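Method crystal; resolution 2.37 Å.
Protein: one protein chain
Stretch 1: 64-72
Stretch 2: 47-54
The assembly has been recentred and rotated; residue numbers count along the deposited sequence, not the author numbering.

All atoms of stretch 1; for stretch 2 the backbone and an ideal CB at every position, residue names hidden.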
# COMPACT_ATOMS: atom_id res chain seq x y z
N SER A 64 17.53 -42.14 9.38
CA SER A 64 18.82 -41.72 8.85
C SER A 64 18.84 -42.23 7.41
O SER A 64 18.26 -43.29 7.13
CB SER A 64 19.98 -42.26 9.68
OG SER A 64 19.95 -43.68 9.76
N ARG A 65 19.36 -41.43 6.49
CA ARG A 65 19.40 -41.87 5.11
C ARG A 65 20.85 -42.12 4.71
O ARG A 65 21.74 -41.38 5.12
CB ARG A 65 18.72 -40.84 4.18
CG ARG A 65 18.57 -41.37 2.75
CD ARG A 65 17.51 -40.65 1.97
NE ARG A 65 16.17 -41.03 2.42
CZ ARG A 65 15.06 -40.72 1.76
NH1 ARG A 65 15.13 -40.03 0.63
NH2 ARG A 65 13.88 -41.06 2.25
N ALA A 66 21.09 -43.19 3.92
CA ALA A 66 22.38 -43.58 3.36
C ALA A 66 22.84 -42.52 2.34
O ALA A 66 22.02 -42.01 1.58
CB ALA A 66 22.24 -44.94 2.70
N TRP A 67 24.14 -42.20 2.32
CA TRP A 67 24.63 -41.19 1.38
C TRP A 67 24.76 -41.73 -0.08
O TRP A 67 25.27 -41.00 -0.94
CB TRP A 67 25.95 -40.55 1.88
CG TRP A 67 25.75 -39.28 2.68
CD1 TRP A 67 26.07 -39.08 3.99
CD2 TRP A 67 25.19 -38.04 2.20
NE1 TRP A 67 25.76 -37.78 4.36
CE2 TRP A 67 25.23 -37.12 3.28
CE3 TRP A 67 24.68 -37.61 0.97
CZ2 TRP A 67 24.75 -35.82 3.17
CZ3 TRP A 67 24.20 -36.32 0.86
CH2 TRP A 67 24.21 -35.44 1.95
N ASN A 68 24.22 -42.93 -0.38
CA ASN A 68 24.21 -43.48 -1.73
C ASN A 68 22.98 -42.99 -2.47
O ASN A 68 23.06 -42.73 -3.67
CB ASN A 68 24.29 -45.02 -1.78
CG ASN A 68 23.77 -45.72 -0.58
OD1 ASN A 68 24.50 -45.92 0.40
ND2 ASN A 68 22.52 -46.14 -0.63
N GLU A 69 21.85 -42.85 -1.75
CA GLU A 69 20.57 -42.35 -2.26
C GLU A 69 20.71 -40.86 -2.56
O GLU A 69 20.23 -40.03 -1.78
CB GLU A 69 19.44 -42.58 -1.24
CG GLU A 69 19.20 -44.04 -0.83
CD GLU A 69 18.31 -44.19 0.39
OE1 GLU A 69 17.16 -43.68 0.37
OE2 GLU A 69 18.76 -44.83 1.37
N ILE A 70 21.43 -40.51 -3.66
CA ILE A 70 21.68 -39.11 -4.07
C ILE A 70 21.59 -38.95 -5.59
O ILE A 70 21.91 -37.88 -6.11
CB ILE A 70 23.05 -38.56 -3.55
CG1 ILE A 70 24.26 -39.40 -4.06
CG2 ILE A 70 23.05 -38.38 -2.03
CD1 ILE A 70 25.54 -38.74 -3.95
N GLY A 71 21.19 -39.99 -6.29
CA GLY A 71 21.12 -39.97 -7.75
C GLY A 71 22.49 -39.95 -8.41
O GLY A 71 23.37 -40.74 -8.06
N THR A 72 22.66 -39.04 -9.39
CA THR A 72 23.91 -38.89 -10.15
C THR A 72 24.61 -37.57 -9.73
O THR A 72 25.40 -37.02 -10.49
CB THR A 72 23.65 -38.96 -11.66
OG1 THR A 72 22.64 -38.01 -12.02
CG2 THR A 72 23.28 -40.37 -12.12
N UNK A 47 8.00 -36.95 2.54
CA UNK A 47 8.43 -37.55 1.28
C UNK A 47 9.67 -36.81 0.89
O UNK A 47 9.61 -35.60 0.66
CB UNK A 47 7.36 -37.48 0.19
N UNK A 48 10.82 -37.48 0.86
CA UNK A 48 12.05 -36.81 0.51
C UNK A 48 12.74 -37.47 -0.69
O UNK A 48 12.65 -38.68 -0.86
CB UNK A 48 12.99 -36.79 1.72
N UNK A 49 13.36 -36.66 -1.56
CA UNK A 49 14.09 -37.11 -2.74
C UNK A 49 15.31 -36.23 -3.01
O UNK A 49 15.33 -35.04 -2.66
CB UNK A 49 13.17 -37.12 -3.96
N UNK A 50 16.33 -36.83 -3.61
CA UNK A 50 17.47 -36.11 -4.14
C UNK A 50 17.07 -35.76 -5.55
O UNK A 50 16.28 -36.50 -6.17
CB UNK A 50 18.77 -36.92 -4.08
N UNK A 51 17.60 -34.64 -6.08
CA UNK A 51 17.28 -34.19 -7.44
C UNK A 51 17.36 -35.36 -8.47
O UNK A 51 18.29 -36.17 -8.46
CB UNK A 51 18.24 -33.07 -7.85
N UNK A 52 16.33 -35.43 -9.30
CA UNK A 52 16.21 -36.44 -10.35
C UNK A 52 15.83 -37.83 -9.89
O UNK A 52 16.00 -38.77 -10.65
CB UNK A 52 17.54 -36.53 -11.11
N UNK A 53 15.33 -37.97 -8.65
CA UNK A 53 14.98 -39.25 -8.01
C UNK A 53 13.56 -39.23 -7.48
O UNK A 53 12.95 -38.17 -7.43
CB UNK A 53 15.95 -39.57 -6.87
N UNK A 54 13.03 -40.40 -7.10
CA UNK A 54 11.66 -40.51 -6.58
C UNK A 54 11.61 -40.16 -5.11
O UNK A 54 12.57 -40.43 -4.38
CB UNK A 54 11.11 -41.92 -6.80

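Position 47 lies in extended strand geometry (phi/psi -95/115), and its CA-to-CB bond points away from stretch 1. No atom of stretch 1 comes within 5.5 Å of the ideal CB, so the visible atoms set no preference beyond tolerance of a strand. The deposited residue is Ser47, whose hydroxyl is hydrogen-bonded elsewhere in the structure.

At position 48 the chain is still extended (-123/144), but the CA-to-CB bond now points toward stretch 1. The ideal CB stands 4.0 Å from Arg65 NH1, and the two CA atoms are 10.0 Å apart, a gap wide enough for a long side chain to lie beside the arginine. The carbonyl is already engaged: Arg65 NH1 donates to the backbone O of position 48 at 3.2 Å, with an N-H...O angle of 163°. Because that bond uses main chain, it does not specify the side chain. A flexible apolar chain such as methionine or leucine could cover the flat guanidinium, an aromatic ring might do likewise, and an acid could offer charge; a second positive charge would be less welcome. The deposited residue is Met48, modelled as selenomethionine. With chi1 and chi2 both t and chi3 p, it carries its methyl over one face of the guanidinium, Met48 CE lying 3.5 Å from Arg65 CZ. The arginine thus meets one residue in two ways, through a hydrogen bond to the backbone and an apolar contact on its face.

Position 49 follows the strand alternation: its CB points away, with nothing of stretch 1 within 5.5 Å. Many residues would satisfy this view, and Ala49 is found.

Position 50 turns toward stretch 1 again, at much closer range. Its CA is 5.2 Å from that of Ile70, and the ideal CB sits 3.6 Å from Ile70 CA and 4.1 Å from Glu69 O. What faces it is backbone at contact distance, which argues for a small side chain, alanine, serine or glycine. Ala50 is deposited, its CB 3.7 Å from Ile70 CA. Here the strand ends and a type II turn begins, closed by a weak hydrogen bond from the N of position 53 to Ala50 O at 3.0 Å.

Position 51 directs its CB sideways with no close neighbour in stretch 1, and its phi/psi of -46/134 would suit proline or many others. Ser51 occupies it. Its carbonyl does the joining: water 1 donates to both Ser51 O (2.9 Å) and Ile70 O (2.6 Å), while water 2 donates to Ser51 O (3.0 Å) and accepts from Thr72 N (3.1 Å).

Position 52 has positive phi (75/16), favouring glycine, with asparagine a plausible alternative; Gly52 is deposited.

At position 53 the CB points toward Gly71, its ideal position 5.3 Å from Gly71 CA. Medium or long polar chains could reach across the open space. Gln53, m at chi1 and chi2, packs its side chain against that glycine.

Position 54 is out of reach and unconstrained; it is Asp54.

Stretch 2 47-54: SMAASGQD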
# COMPACT_ATOMS: atom_id res chain seq x y z
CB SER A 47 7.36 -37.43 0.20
OG SER A 47 6.20 -38.13 0.58
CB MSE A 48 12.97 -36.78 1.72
CG MSE A 48 14.18 -35.95 1.49
SE MSE A 48 15.30 -35.82 3.03
CE MSE A 48 15.83 -37.66 3.20
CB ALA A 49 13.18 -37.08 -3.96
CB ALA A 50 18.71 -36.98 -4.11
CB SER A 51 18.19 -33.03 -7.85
OG SER A 51 18.43 -32.93 -9.25
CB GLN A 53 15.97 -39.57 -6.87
CG GLN A 53 17.42 -39.70 -7.33
CD GLN A 53 17.64 -40.82 -8.33
OE1 GLN A 53 18.08 -40.61 -9.46
NE2 GLN A 53 17.38 -42.05 -7.92
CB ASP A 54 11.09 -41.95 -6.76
CG ASP A 54 10.93 -42.47 -8.18
OD1 ASP A 54 11.46 -43.58 -8.46
OD2 ASP A 54 10.22 -41.83 -8.99
O HOH W 1 20.78 -35.76 -7.02
O HOH W 2 19.83 -38.13 -10.14
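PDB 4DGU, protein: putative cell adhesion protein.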